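Local coordinates for Mannose/sialic acid-binding lectin (Polygonatum cyrtonema, PDB 3A0C), which probably binds mannose and related carbohydrates as a plant lectin of the bulb-type, beta-prism II family, and has anti-HIV activity, at residues S44-L49 and L63-Q68; S51-T56 and R71-T76. All coordinates share one frame; numbering follows the deposited sequence.

Contact 1 (S44-L49 and L63-Q68)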
loop_
_atom_site.group_PDB
_atom_site.type_symbol
_atom_site.label_atom_id
_atom_site.label_comp_id
_atom_site.label_asym_id
_atom_site.label_seq_id
_atom_site.Cartn_x
_atom_site.Cartn_y
_atom_site.Cartn_z
ATOM N N SER A 44 6.322 15.942 9.679
ATOM C CA SER A 44 5.975 17.060 8.806
ATOM C C SER A 44 6.363 18.365 9.509
ATOM O O SER A 44 6.329 19.431 8.908
ATOM C CB SER A 44 4.480 17.064 8.500
ATOM O OG SER A 44 3.737 17.175 9.695
ATOM N N ASN A 45 6.728 18.273 10.784
ATOM C CA ASN A 45 7.148 19.445 11.547
ATOM C C ASN A 45 6.084 20.520 11.654
ATOM O O ASN A 45 6.402 21.707 11.751
ATOM C CB ASN A 45 8.402 20.069 10.924
ATOM C CG ASN A 45 9.616 19.157 10.998
ATOM O OD1 ASN A 45 9.928 18.615 12.054
ATOM N ND2 ASN A 45 10.313 18.994 9.876
ATOM N N THR A 46 4.821 20.121 11.628
ATOM C CA THR A 46 3.738 21.086 11.739
ATOM C C THR A 46 3.093 21.046 13.127
ATOM O O THR A 46 1.974 21.526 13.318
ATOM C CB THR A 46 2.665 20.841 10.651
ATOM O OG1 THR A 46 2.256 19.467 10.667
ATOM C CG2 THR A 46 3.221 21.178 9.276
ATOM N N GLY A 47 3.812 20.485 14.093
ATOM C CA GLY A 47 3.287 20.395 15.441
ATOM C C GLY A 47 2.928 21.746 16.034
ATOM O O GLY A 47 3.758 22.651 16.094
ATOM N N GLY A 48 1.680 21.881 16.471
ATOM C CA GLY A 48 1.229 23.123 17.070
ATOM C C GLY A 48 0.673 24.134 16.088
ATOM O O GLY A 48 0.258 25.220 16.498
ATOM N N LEU A 49 0.652 23.786 14.801
ATOM C CA LEU A 49 0.148 24.691 13.771
ATOM C C LEU A 49 -1.361 24.635 13.553
ATOM O O LEU A 49 -1.915 25.471 12.842
ATOM C CB LEU A 49 0.857 24.427 12.440
ATOM C CG LEU A 49 2.358 24.704 12.410
ATOM C CD1 LEU A 49 2.911 24.376 11.033
ATOM C CD2 LEU A 49 2.614 26.167 12.770
ATOM N N LEU A 63 -0.913 14.904 -1.108
ATOM C CA LEU A 63 -1.109 14.558 0.295
ATOM C C LEU A 63 -1.123 15.875 1.090
ATOM O O LEU A 63 -0.119 16.593 1.131
ATOM C CB LEU A 63 0.030 13.661 0.757
ATOM C CG LEU A 63 -0.109 13.087 2.156
ATOM C CD1 LEU A 63 -1.331 12.183 2.249
ATOM C CD2 LEU A 63 1.151 12.326 2.461
ATOM N N VAL A 64 -2.252 16.180 1.726
ATOM C CA VAL A 64 -2.418 17.436 2.453
ATOM C C VAL A 64 -2.854 17.317 3.912
ATOM O O VAL A 64 -3.620 16.419 4.265
ATOM C CB VAL A 64 -3.466 18.307 1.717
ATOM C CG1 VAL A 64 -3.524 19.707 2.318
ATOM C CG2 VAL A 64 -3.157 18.328 0.226
ATOM N N ILE A 65 -2.356 18.223 4.757
ATOM C CA ILE A 65 -2.747 18.255 6.167
ATOM C C ILE A 65 -3.657 19.483 6.314
ATOM O O ILE A 65 -3.265 20.589 5.969
ATOM C CB ILE A 65 -1.530 18.406 7.136
ATOM C CG1 ILE A 65 -0.743 17.094 7.232
ATOM C CG2 ILE A 65 -2.015 18.785 8.544
ATOM C CD1 ILE A 65 0.481 17.181 8.131
ATOM N N TYR A 66 -4.874 19.275 6.804
ATOM C CA TYR A 66 -5.837 20.355 6.987
ATOM C C TYR A 66 -6.150 20.512 8.480
ATOM O O TYR A 66 -6.249 19.520 9.199
ATOM C CB TYR A 66 -7.144 20.021 6.256
ATOM C CG TYR A 66 -7.097 19.982 4.739
ATOM C CD1 TYR A 66 -7.123 21.154 3.988
ATOM C CD2 TYR A 66 -7.069 18.767 4.058
ATOM C CE1 TYR A 66 -7.124 21.119 2.589
ATOM C CE2 TYR A 66 -7.069 18.718 2.656
ATOM C CZ TYR A 66 -7.092 19.895 1.927
ATOM O OH TYR A 66 -7.042 19.849 0.548
ATOM N N ASP A 67 -6.312 21.739 8.963
ATOM C CA ASP A 67 -6.646 21.900 10.373
ATOM C C ASP A 67 -8.141 21.685 10.488
ATOM O O ASP A 67 -8.773 21.214 9.554
ATOM C CB ASP A 67 -6.283 23.294 10.893
ATOM C CG ASP A 67 -7.062 24.401 10.207
ATOM O OD1 ASP A 67 -8.117 24.111 9.609
ATOM O OD2 ASP A 67 -6.626 25.569 10.271
ATOM N N GLN A 68 -8.717 22.045 11.623
ATOM C CA GLN A 68 -10.150 21.861 11.827
ATOM C C GLN A 68 -10.969 22.863 11.023
ATOM O O GLN A 68 -12.163 22.648 10.801
ATOM C CB GLN A 68 -10.490 21.981 13.316
ATOM C CG GLN A 68 -11.689 21.154 13.749
ATOM C CD GLN A 68 -11.849 21.103 15.267
ATOM O OE1 GLN A 68 -12.080 22.123 15.917
ATOM N NE2 GLN A 68 -11.720 19.909 15.833
#
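The first torsions of S44 and T46 (chi1 60° and 52°) tuck both hydroxyl oxygens between their own backbone N and carbonyl carbon, and I65 reaches toward this pair with its far methyl, held out by an extended chi2 of 178°. I65 CD1 lies 3.6 Å from S44 OG and 3.8 Å from T46 OG1, so one methyl rests against two hydroxyls; S44 CB, 4.0 Å from I65 CD1, adds an apolar touch. No hydrogen bond joins the two segments, and the contact between them is purely van der Waals. The hydroxyls are satisfied instead by a chain of hydrogen bonds: the backbone N-H of F32 donates to S44 OG, S44 OG donates to T46 OG1 over 2.9 Å, and T46 OG1 in turn binds the carbonyl O of C30. Polar atoms buried against a hydrocarbon side chain therefore still have partners. In the beta-prism II fold, I65 sits on an inner strand of one four-stranded antiparallel sheet, while S44-L49 begins the loop that leaves strand 39-43, at the edge of another, so the methyl touches the loop leading out of a second sheet. Around it, L55, C53 and W74 also pack on I65, and T46 touches I73 and W74. Beyond T46 the loop reverses in a type II turn, closed by the bond from L49 N to T46 O at 3.0 Å.

Contact 2 (S51-T56 and R71-T76)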
loop_
_atom_site.group_PDB
_atom_site.type_symbol
_atom_site.label_atom_id
_atom_site.label_comp_id
_atom_site.label_asym_id
_atom_site.label_seq_id
_atom_site.Cartn_x
_atom_site.Cartn_y
_atom_site.Cartn_z
ATOM N N SER A 51 -5.481 22.592 14.941
ATOM C CA SER A 51 -6.273 21.764 15.826
ATOM C C SER A 51 -7.181 20.870 14.988
ATOM O O SER A 51 -7.652 21.260 13.926
ATOM C CB SER A 51 -7.131 22.638 16.750
ATOM O OG SER A 51 -6.330 23.448 17.594
ATOM N N GLY A 52 -7.425 19.664 15.475
ATOM C CA GLY A 52 -8.284 18.757 14.749
ATOM C C GLY A 52 -7.810 18.475 13.338
ATOM O O GLY A 52 -8.617 18.398 12.422
ATOM N N CYS A 53 -6.507 18.321 13.155
ATOM C CA CYS A 53 -5.962 18.027 11.830
ATOM C C CYS A 53 -6.269 16.610 11.324
ATOM O O CYS A 53 -6.545 15.691 12.106
ATOM C CB CYS A 53 -4.441 18.218 11.810
ATOM S SG CYS A 53 -3.881 19.942 11.682
ATOM N N ARG A 54 -6.223 16.467 10.001
ATOM C CA ARG A 54 -6.440 15.198 9.320
ATOM C C ARG A 54 -5.484 15.191 8.136
ATOM O O ARG A 54 -5.152 16.237 7.599
ATOM C CB ARG A 54 -7.877 15.068 8.820
ATOM C CG ARG A 54 -8.279 16.082 7.772
ATOM C CD ARG A 54 -9.734 15.901 7.363
ATOM N NE ARG A 54 -10.318 17.130 6.825
ATOM C CZ ARG A 54 -10.162 17.555 5.578
ATOM N NH1 ARG A 54 -9.439 16.855 4.712
ATOM N NH2 ARG A 54 -10.732 18.686 5.201
ATOM N N LEU A 55 -5.013 14.014 7.756
ATOM C CA LEU A 55 -4.109 13.894 6.622
ATOM C C LEU A 55 -4.920 13.277 5.500
ATOM O O LEU A 55 -5.335 12.130 5.586
ATOM C CB LEU A 55 -2.923 12.987 6.965
ATOM C CG LEU A 55 -1.962 12.756 5.792
ATOM C CD1 LEU A 55 -0.892 13.841 5.749
ATOM C CD2 LEU A 55 -1.337 11.385 5.928
ATOM N N THR A 56 -5.150 14.037 4.443
ATOM C CA THR A 56 -5.936 13.547 3.336
ATOM C C THR A 56 -5.075 13.304 2.108
ATOM O O THR A 56 -4.235 14.136 1.761
ATOM C CB THR A 56 -7.041 14.562 2.959
ATOM O OG1 THR A 56 -7.818 14.886 4.116
ATOM C CG2 THR A 56 -7.951 13.992 1.907
ATOM N N ARG A 71 -7.819 24.639 6.781
ATOM C CA ARG A 71 -6.672 25.418 6.311
ATOM C C ARG A 71 -5.544 24.470 5.908
ATOM O O ARG A 71 -5.273 23.492 6.612
ATOM C CB ARG A 71 -6.170 26.362 7.409
ATOM C CG ARG A 71 -7.264 27.227 8.016
ATOM C CD ARG A 71 -6.726 28.546 8.545
ATOM N NE ARG A 71 -6.053 29.322 7.496
ATOM C CZ ARG A 71 -5.745 30.618 7.595
ATOM N NH1 ARG A 71 -6.055 31.300 8.698
ATOM N NH2 ARG A 71 -5.115 31.231 6.597
ATOM N N VAL A 72 -4.898 24.757 4.779
ATOM C CA VAL A 72 -3.791 23.928 4.282
ATOM C C VAL A 72 -2.551 24.148 5.122
ATOM O O VAL A 72 -1.791 25.072 4.883
ATOM C CB VAL A 72 -3.433 24.255 2.813
ATOM C CG1 VAL A 72 -2.238 23.397 2.359
ATOM C CG2 VAL A 72 -4.642 24.010 1.922
ATOM N N ILE A 73 -2.354 23.283 6.106
ATOM C CA ILE A 73 -1.213 23.374 7.014
ATOM C C ILE A 73 0.085 22.809 6.417
ATOM O O ILE A 73 1.177 23.293 6.725
ATOM C CB ILE A 73 -1.514 22.614 8.335
ATOM C CG1 ILE A 73 -2.724 23.238 9.039
ATOM C CG2 ILE A 73 -0.291 22.590 9.224
ATOM C CD1 ILE A 73 -2.611 24.689 9.321
ATOM N N TRP A 74 -0.045 21.804 5.550
ATOM C CA TRP A 74 1.103 21.127 4.946
ATOM C C TRP A 74 0.622 20.331 3.726
ATOM O O TRP A 74 -0.522 19.884 3.686
ATOM C CB TRP A 74 1.712 20.179 5.991
ATOM C CG TRP A 74 2.898 19.362 5.572
ATOM C CD1 TRP A 74 4.208 19.677 5.753
ATOM C CD2 TRP A 74 2.879 18.063 4.953
ATOM N NE1 TRP A 74 5.011 18.660 5.293
ATOM C CE2 TRP A 74 4.220 17.657 4.796
ATOM C CE3 TRP A 74 1.857 17.206 4.518
ATOM C CZ2 TRP A 74 4.568 16.431 4.219
ATOM C CZ3 TRP A 74 2.203 15.992 3.948
ATOM C CH2 TRP A 74 3.548 15.616 3.804
ATOM N N GLN A 75 1.499 20.155 2.741
ATOM C CA GLN A 75 1.154 19.416 1.532
ATOM C C GLN A 75 2.409 19.008 0.780
ATOM O O GLN A 75 3.410 19.716 0.796
ATOM C CB GLN A 75 0.290 20.274 0.603
ATOM C CG GLN A 75 1.031 21.463 0.031
ATOM C CD GLN A 75 0.164 22.317 -0.858
ATOM O OE1 GLN A 75 -0.399 21.827 -1.835
ATOM N NE2 GLN A 75 0.051 23.608 -0.529
ATOM N N THR A 76 2.354 17.867 0.108
ATOM C CA THR A 76 3.514 17.415 -0.640
ATOM C C THR A 76 3.463 18.102 -1.998
ATOM O O THR A 76 4.454 18.134 -2.739
ATOM C CB THR A 76 3.489 15.889 -0.844
ATOM O OG1 THR A 76 2.405 15.542 -1.713
ATOM C CG2 THR A 76 3.287 15.194 0.471
#
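C53 and L55 lie level with I73 and W74 across the intervening strand 63-66, with CA atoms 8.6 Å apart for C53 and I73 and 9.1 Å for L55 and W74. These segments are thus second neighbours in the sheet, and side chains alone bridge them. The indole of W74, swung anti to its backbone N (chi1 179°), brings CZ3 within 4.2 Å of L55 CD1; the leucine methyl approaches the ring obliquely. At the other end C53 SG lies 4.4 Å from I73 CG1, a looser apolar touch, and the same sulfur is tied by a disulfide to C30. I73 and W74 both lie opposite I65 in a classic beta bulge, consistent with both adjacent residues taking part, in a four-stranded antiparallel sheet of the beta-prism II fold. M26, from a strand of another sheet, packs on both C53 and L55. R54, between those two in sequence, sends its guanidinium along its own strand: NH1 donates to T56 OG1 over 2.6 Å at a bent 131°, with the oxygen close to the guanidinium plane, while NH2 has a weak bond to N70 OD1.

From the N terminus the chain passes the loop S44-L49, strand 54-57, strand 63-66 and then strand 72-75, so the segments alternate and the loops closed by contacts 1 and 2 cross rather than nest. Contact 1 closes the path from the loop after strand 39-43 to strand 63-66, tying two sheets; contact 2 spans the hairpins either side of strand 63-66 within one sheet. That strand links both: V64 O and T56 N are 2.8 Å apart and I65 N and W74 O 2.7 Å, both probable hydrogen bonds. Where strand 63-66 begins and just beyond the end of strand 72-75, L63 and T76 pack on W103 of the second subunit, bringing this sheet to the dimer contact.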